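Local coordinates for protein bifunctional cytochrome P450/NADPH--P450 reductase (Deinococcus aerius, PDB 7F3H) that is a self-sufficient haem monooxygenase fused to its own reductase, probably hydroxylating organic substrates with NADPH and molecular oxygen, at residues I82-F91 / N256-A267. Residues are numbered along the deposited sequence; the frame is centred on the assembly and turned at random.
Sequences IRNLGGDGLF and NIRYQVMTFLIA. With HEM (protoporphyrin IX containing Fe), chain E; SO4 (sulfate ion), chain G.
Gly87 lays its bare CA on the face of the Tyr259 ring, 3.5 Å from the centroid and 6° off the ring normal, a CH-pi contact in which the donor is a backbone carbon. A type II' turn from Gly86 to Gly89 carries it there, with Gly87 at positive phi; at the far end of the turn Gly89 CA lies 3.3 Å from Gln260 NE2. Asp88 brings OD1 up to Tyr259 CD2, its carboxylate nearly perpendicular to the ring plane, and OD1 takes a short but bent, weak bond from Asn256 ND2 (2.6 Å). The same ND2 reaches Asp88 O at 3.1 Å from above the carbonyl plane.

Asn256 OD1 meanwhile receives Gln260 NE2 at 2.8 Å, which fixes the Gln260 amide and turns OE1 to Leu90 N; that bond, 3.1 Å long, lies in the carbonyl plane on a lone pair. Here the P450 I-helix, within helix 254-285, meets the turn after the short B' helix, 80-86, beside the haem. Thr263 OG1 donates back to Tyr259 O and accepts from a water that also takes a weak bond from Phe91 N. With CG2 anti to the backbone N, the Thr263 methyl meets Phe91 CB and approaches the haem methyl CMA. Farther along, Ile266 splits its branches: CG2 slides past Ile82 CD1, while CD1 packs on Leu85 CD1 (3.7 Å), with Leu180 and Met184 of helix 175-190 also against Ile266. Ala267 sets its CB 3.7 Å from haem CHB, and Phe91 CE1 touches the propionate carbon CBD.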
loop_
_atom_site.group_PDB
_atom_site.type_symbol
_atom_site.label_atom_id
_atom_site.label_comp_id
_atom_site.label_asym_id
_atom_site.label_seq_id
_atom_site.Cartn_x
_atom_site.Cartn_y
_atom_site.Cartn_z
ATOM N N ILE A 82 -0.051 14.050 -6.735
ATOM C CA ILE A 82 -0.083 13.553 -5.350
ATOM C C ILE A 82 0.814 14.412 -4.470
ATOM O O ILE A 82 0.587 14.534 -3.252
ATOM C CB ILE A 82 0.286 12.040 -5.260
ATOM C CG1 ILE A 82 0.109 11.517 -3.842
ATOM C CG2 ILE A 82 1.733 11.755 -5.636
ATOM C CD1 ILE A 82 -1.344 11.558 -3.361
ATOM N N ARG A 83 1.825 15.049 -5.070
ATOM C CA ARG A 83 2.660 15.970 -4.310
ATOM C C ARG A 83 1.877 17.168 -3.775
ATOM O O ARG A 83 2.301 17.757 -2.775
ATOM C CB ARG A 83 3.847 16.456 -5.150
ATOM C CG ARG A 83 4.867 17.271 -4.315
ATOM C CD ARG A 83 6.181 17.481 -5.029
ATOM N NE ARG A 83 7.042 18.404 -4.296
ATOM C CZ ARG A 83 8.351 18.230 -4.112
ATOM N NH1 ARG A 83 8.967 17.156 -4.613
ATOM N NH2 ARG A 83 9.055 19.138 -3.446
ATOM N N ASN A 84 0.745 17.533 -4.407
ATOM C CA ASN A 84 -0.080 18.638 -3.908
ATOM C C ASN A 84 -0.369 18.497 -2.432
ATOM O O ASN A 84 -0.476 19.498 -1.714
ATOM C CB ASN A 84 -1.435 18.709 -4.619
ATOM C CG ASN A 84 -1.334 19.145 -6.041
ATOM O OD1 ASN A 84 -0.388 19.831 -6.430
ATOM N ND2 ASN A 84 -2.322 18.769 -6.838
ATOM N N LEU A 85 -0.442 17.274 -1.950
ATOM C CA LEU A 85 -0.617 17.044 -0.536
ATOM C C LEU A 85 0.522 16.283 0.126
ATOM O O LEU A 85 0.650 16.356 1.355
ATOM C CB LEU A 85 -2.022 16.434 -0.305
ATOM C CG LEU A 85 -2.648 15.133 -0.809
ATOM C CD1 LEU A 85 -3.885 14.653 -0.041
ATOM C CD2 LEU A 85 -3.163 15.530 -2.217
ATOM N N GLY A 86 1.438 15.694 -0.638
ATOM C CA GLY A 86 2.596 15.087 0.005
ATOM C C GLY A 86 3.790 15.994 0.273
ATOM O O GLY A 86 4.618 15.696 1.142
ATOM N N GLY A 87 3.899 17.076 -0.508
ATOM C CA GLY A 87 4.994 18.022 -0.449
ATOM C C GLY A 87 6.313 17.342 -0.724
ATOM O O GLY A 87 6.421 16.421 -1.546
ATOM N N ASP A 88 7.336 17.741 0.019
ATOM C CA ASP A 88 8.611 17.057 -0.081
ATOM C C ASP A 88 8.775 16.057 1.060
ATOM O O ASP A 88 9.860 15.902 1.620
ATOM C CB ASP A 88 9.771 18.055 -0.162
ATOM C CG ASP A 88 9.849 18.990 1.016
ATOM O OD1 ASP A 88 9.094 18.827 2.005
ATOM O OD2 ASP A 88 10.685 19.918 0.941
ATOM N N GLY A 89 7.681 15.435 1.453
ATOM C CA GLY A 89 7.745 14.214 2.232
ATOM C C GLY A 89 8.381 13.099 1.426
ATOM O O GLY A 89 8.703 13.244 0.245
ATOM N N LEU A 90 8.602 11.966 2.118
ATOM C CA LEU A 90 9.388 10.864 1.562
ATOM C C LEU A 90 8.784 10.288 0.287
ATOM O O LEU A 90 9.522 9.780 -0.568
ATOM C CB LEU A 90 9.509 9.755 2.591
ATOM C CG LEU A 90 10.464 10.086 3.719
ATOM C CD1 LEU A 90 10.513 8.944 4.708
ATOM C CD2 LEU A 90 11.814 10.368 3.114
ATOM N N PHE A 91 7.446 10.316 0.141
ATOM C CA PHE A 91 6.832 9.602 -0.972
ATOM C C PHE A 91 6.863 10.443 -2.231
ATOM O O PHE A 91 6.991 9.902 -3.338
ATOM C CB PHE A 91 5.396 9.215 -0.631
ATOM C CG PHE A 91 4.714 8.336 -1.663
ATOM C CD1 PHE A 91 4.897 6.955 -1.665
ATOM C CD2 PHE A 91 3.841 8.886 -2.604
ATOM C CE1 PHE A 91 4.233 6.142 -2.598
ATOM C CE2 PHE A 91 3.188 8.080 -3.539
ATOM C CZ PHE A 91 3.390 6.707 -3.540
ATOM N N ASN A 256 8.063 20.449 6.814
ATOM C CA ASN A 256 8.362 19.102 6.355
ATOM C C ASN A 256 7.812 18.038 7.303
ATOM O O ASN A 256 7.440 16.951 6.850
ATOM C CB ASN A 256 9.864 18.920 6.144
ATOM C CG ASN A 256 10.178 17.645 5.385
ATOM O OD1 ASN A 256 10.397 16.581 5.996
ATOM N ND2 ASN A 256 10.177 17.734 4.045
ATOM N N ILE A 257 7.804 18.293 8.619
ATOM C CA ILE A 257 7.149 17.364 9.543
ATOM C C ILE A 257 5.673 17.186 9.188
ATOM O O ILE A 257 5.137 16.065 9.203
ATOM C CB ILE A 257 7.306 17.835 10.993
ATOM C CG1 ILE A 257 8.767 17.753 11.422
ATOM C CG2 ILE A 257 6.404 17.022 11.903
ATOM C CD1 ILE A 257 9.056 18.457 12.741
ATOM N N ARG A 258 4.977 18.289 8.911
ATOM C CA ARG A 258 3.571 18.138 8.544
ATOM C C ARG A 258 3.461 17.324 7.265
ATOM O O ARG A 258 2.596 16.439 7.156
ATOM C CB ARG A 258 2.863 19.493 8.402
ATOM C CG ARG A 258 1.896 19.501 7.242
ATOM C CD ARG A 258 1.048 20.727 7.156
ATOM N NE ARG A 258 1.723 21.934 6.671
ATOM C CZ ARG A 258 1.975 22.199 5.389
ATOM N NH1 ARG A 258 1.648 21.332 4.462
ATOM N NH2 ARG A 258 2.572 23.331 5.027
ATOM N N TYR A 259 4.352 17.601 6.297
ATOM C CA TYR A 259 4.390 16.831 5.058
ATOM C C TYR A 259 4.580 15.338 5.330
ATOM O O TYR A 259 3.883 14.500 4.741
ATOM C CB TYR A 259 5.505 17.358 4.170
ATOM C CG TYR A 259 5.110 18.571 3.388
ATOM C CD1 TYR A 259 3.782 18.772 2.996
ATOM C CD2 TYR A 259 6.055 19.525 3.014
ATOM C CE1 TYR A 259 3.422 19.897 2.271
ATOM C CE2 TYR A 259 5.687 20.645 2.282
ATOM C CZ TYR A 259 4.380 20.818 1.919
ATOM O OH TYR A 259 4.040 21.921 1.192
ATOM N N GLN A 260 5.460 14.988 6.267
ATOM C CA GLN A 260 5.656 13.577 6.593
ATOM C C GLN A 260 4.398 12.983 7.220
ATOM O O GLN A 260 4.028 11.842 6.914
ATOM C CB GLN A 260 6.850 13.383 7.537
ATOM C CG GLN A 260 8.219 13.901 7.030
ATOM C CD GLN A 260 8.618 13.422 5.635
ATOM O OE1 GLN A 260 8.096 12.421 5.113
ATOM N NE2 GLN A 260 9.552 14.147 5.018
ATOM N N VAL A 261 3.742 13.724 8.123
ATOM C CA VAL A 261 2.490 13.222 8.701
ATOM C C VAL A 261 1.458 12.951 7.602
ATOM O O VAL A 261 0.832 11.871 7.541
ATOM C CB VAL A 261 1.960 14.195 9.769
ATOM C CG1 VAL A 261 0.487 13.898 10.078
ATOM C CG2 VAL A 261 2.843 14.120 11.010
ATOM N N MET A 262 1.280 13.927 6.707
ATOM C CA MET A 262 0.381 13.735 5.571
ATOM C C MET A 262 0.793 12.506 4.762
ATOM O O MET A 262 -0.057 11.729 4.333
ATOM C CB MET A 262 0.365 14.977 4.675
ATOM C CG MET A 262 -0.312 16.228 5.260
ATOM S SD MET A 262 -1.976 15.929 5.866
ATOM C CE MET A 262 -2.790 15.232 4.402
ATOM N N THR A 263 2.105 12.300 4.600
ATOM C CA THR A 263 2.656 11.202 3.813
ATOM C C THR A 263 2.306 9.853 4.438
ATOM O O THR A 263 1.877 8.924 3.742
ATOM C CB THR A 263 4.183 11.401 3.691
ATOM O OG1 THR A 263 4.444 12.637 3.023
ATOM C CG2 THR A 263 4.850 10.300 2.886
ATOM N N PHE A 264 2.539 9.708 5.748
ATOM C CA PHE A 264 2.093 8.508 6.467
ATOM C C PHE A 264 0.647 8.171 6.133
ATOM O O PHE A 264 0.315 7.004 5.881
ATOM C CB PHE A 264 2.249 8.664 7.983
ATOM C CG PHE A 264 3.633 8.986 8.425
ATOM C CD1 PHE A 264 4.727 8.739 7.603
ATOM C CD2 PHE A 264 3.842 9.588 9.649
ATOM C CE1 PHE A 264 6.010 9.088 8.003
ATOM C CE2 PHE A 264 5.115 9.940 10.052
ATOM C CZ PHE A 264 6.206 9.677 9.227
ATOM N N LEU A 265 -0.227 9.193 6.100
ATOM C CA LEU A 265 -1.635 8.931 5.786
ATOM C C LEU A 265 -1.850 8.587 4.311
ATOM O O LEU A 265 -2.693 7.740 3.975
ATOM C CB LEU A 265 -2.474 10.148 6.131
ATOM C CG LEU A 265 -2.563 10.395 7.630
ATOM C CD1 LEU A 265 -2.784 11.932 7.884
ATOM C CD2 LEU A 265 -3.663 9.514 8.194
ATOM N N ILE A 266 -1.151 9.288 3.416
ATOM C CA ILE A 266 -1.299 9.060 1.981
ATOM C C ILE A 266 -0.911 7.632 1.646
ATOM O O ILE A 266 -1.700 6.867 1.079
ATOM C CB ILE A 266 -0.426 10.051 1.182
ATOM C CG1 ILE A 266 -0.837 11.504 1.421
ATOM C CG2 ILE A 266 -0.378 9.654 -0.301
ATOM C CD1 ILE A 266 -2.308 11.677 1.497
ATOM N N ALA A 267 0.285 7.236 2.087
ATOM C CA ALA A 267 0.973 6.019 1.699
ATOM C C ALA A 267 0.633 4.851 2.610
ATOM O O ALA A 267 0.967 3.706 2.286
ATOM C CB ALA A 267 2.499 6.253 1.702
HETATM C CHA HEM E . 6.781 3.662 -0.399
HETATM C CHB HEM E . 4.946 4.617 3.998
HETATM C CHC HEM E . 2.283 0.542 3.748
HETATM C CHD HEM E . 3.898 -0.243 -0.756
HETATM C C1A HEM E . 6.520 4.263 0.808
HETATM C C2A HEM E . 7.063 5.531 1.246
HETATM C C3A HEM E . 6.596 5.795 2.477
HETATM C C4A HEM E . 5.669 4.730 2.826
HETATM C CMA HEM E . 6.926 7.042 3.337
HETATM C CAA HEM E . 8.096 6.342 0.449
HETATM C CBA HEM E . 9.485 5.916 0.938
HETATM C CGA HEM E . 10.606 6.717 0.274
HETATM O O1A HEM E . 11.504 7.162 1.039
HETATM O O2A HEM E . 10.600 7.028 -0.956
HETATM C C1B HEM E . 4.097 3.586 4.345
HETATM C C2B HEM E . 3.388 3.434 5.610
HETATM C C3B HEM E . 2.699 2.281 5.545
HETATM C C4B HEM E . 2.890 1.715 4.222
HETATM C CMB HEM E . 3.525 4.403 6.802
HETATM C CAB HEM E . 1.715 1.633 6.544
HETATM C CBB HEM E . 1.285 2.204 7.672
HETATM C C1C HEM E . 2.469 -0.030 2.500
HETATM C C2C HEM E . 1.901 -1.293 2.011
HETATM C C3C HEM E . 2.369 -1.447 0.758
HETATM C C4C HEM E . 3.246 -0.360 0.442
HETATM C CMC HEM E . 0.919 -2.212 2.796
HETATM C CAC HEM E . 2.162 -2.544 -0.275
HETATM C CBC HEM E . 1.422 -3.615 -0.027
HETATM C C1D HEM E . 4.814 0.745 -1.057
HETATM C C2D HEM E . 5.508 0.910 -2.332
HETATM C C3D HEM E . 6.292 1.979 -2.207
HETATM C C4D HEM E . 6.128 2.548 -0.885
HETATM C CMD HEM E . 5.385 0.015 -3.593
HETATM C CAD HEM E . 7.191 2.511 -3.308
HETATM C CBD HEM E . 6.293 3.443 -4.076
HETATM C CGD HEM E . 6.971 3.961 -5.300
HETATM O O1D HEM E . 6.460 5.000 -5.785
HETATM O O2D HEM E . 7.987 3.358 -5.776
HETATM N NA HEM E . 5.654 3.824 1.785
HETATM N NB HEM E . 3.782 2.523 3.533
HETATM N NC HEM E . 3.270 0.512 1.503
HETATM N ND HEM E . 5.220 1.759 -0.204
HETATM FE FE HEM E . 4.590 2.079 1.651
HETATM S S SO4 G . 6.945 22.054 -2.149
HETATM O O1 SO4 G . 6.266 23.226 -1.554
HETATM O O2 SO4 G . 5.955 21.045 -2.629
HETATM O O3 SO4 G . 7.764 22.514 -3.287
HETATM O O4 SO4 G . 7.861 21.480 -1.132
HETATM O O HOH W 1 5.131 12.360 0.394
#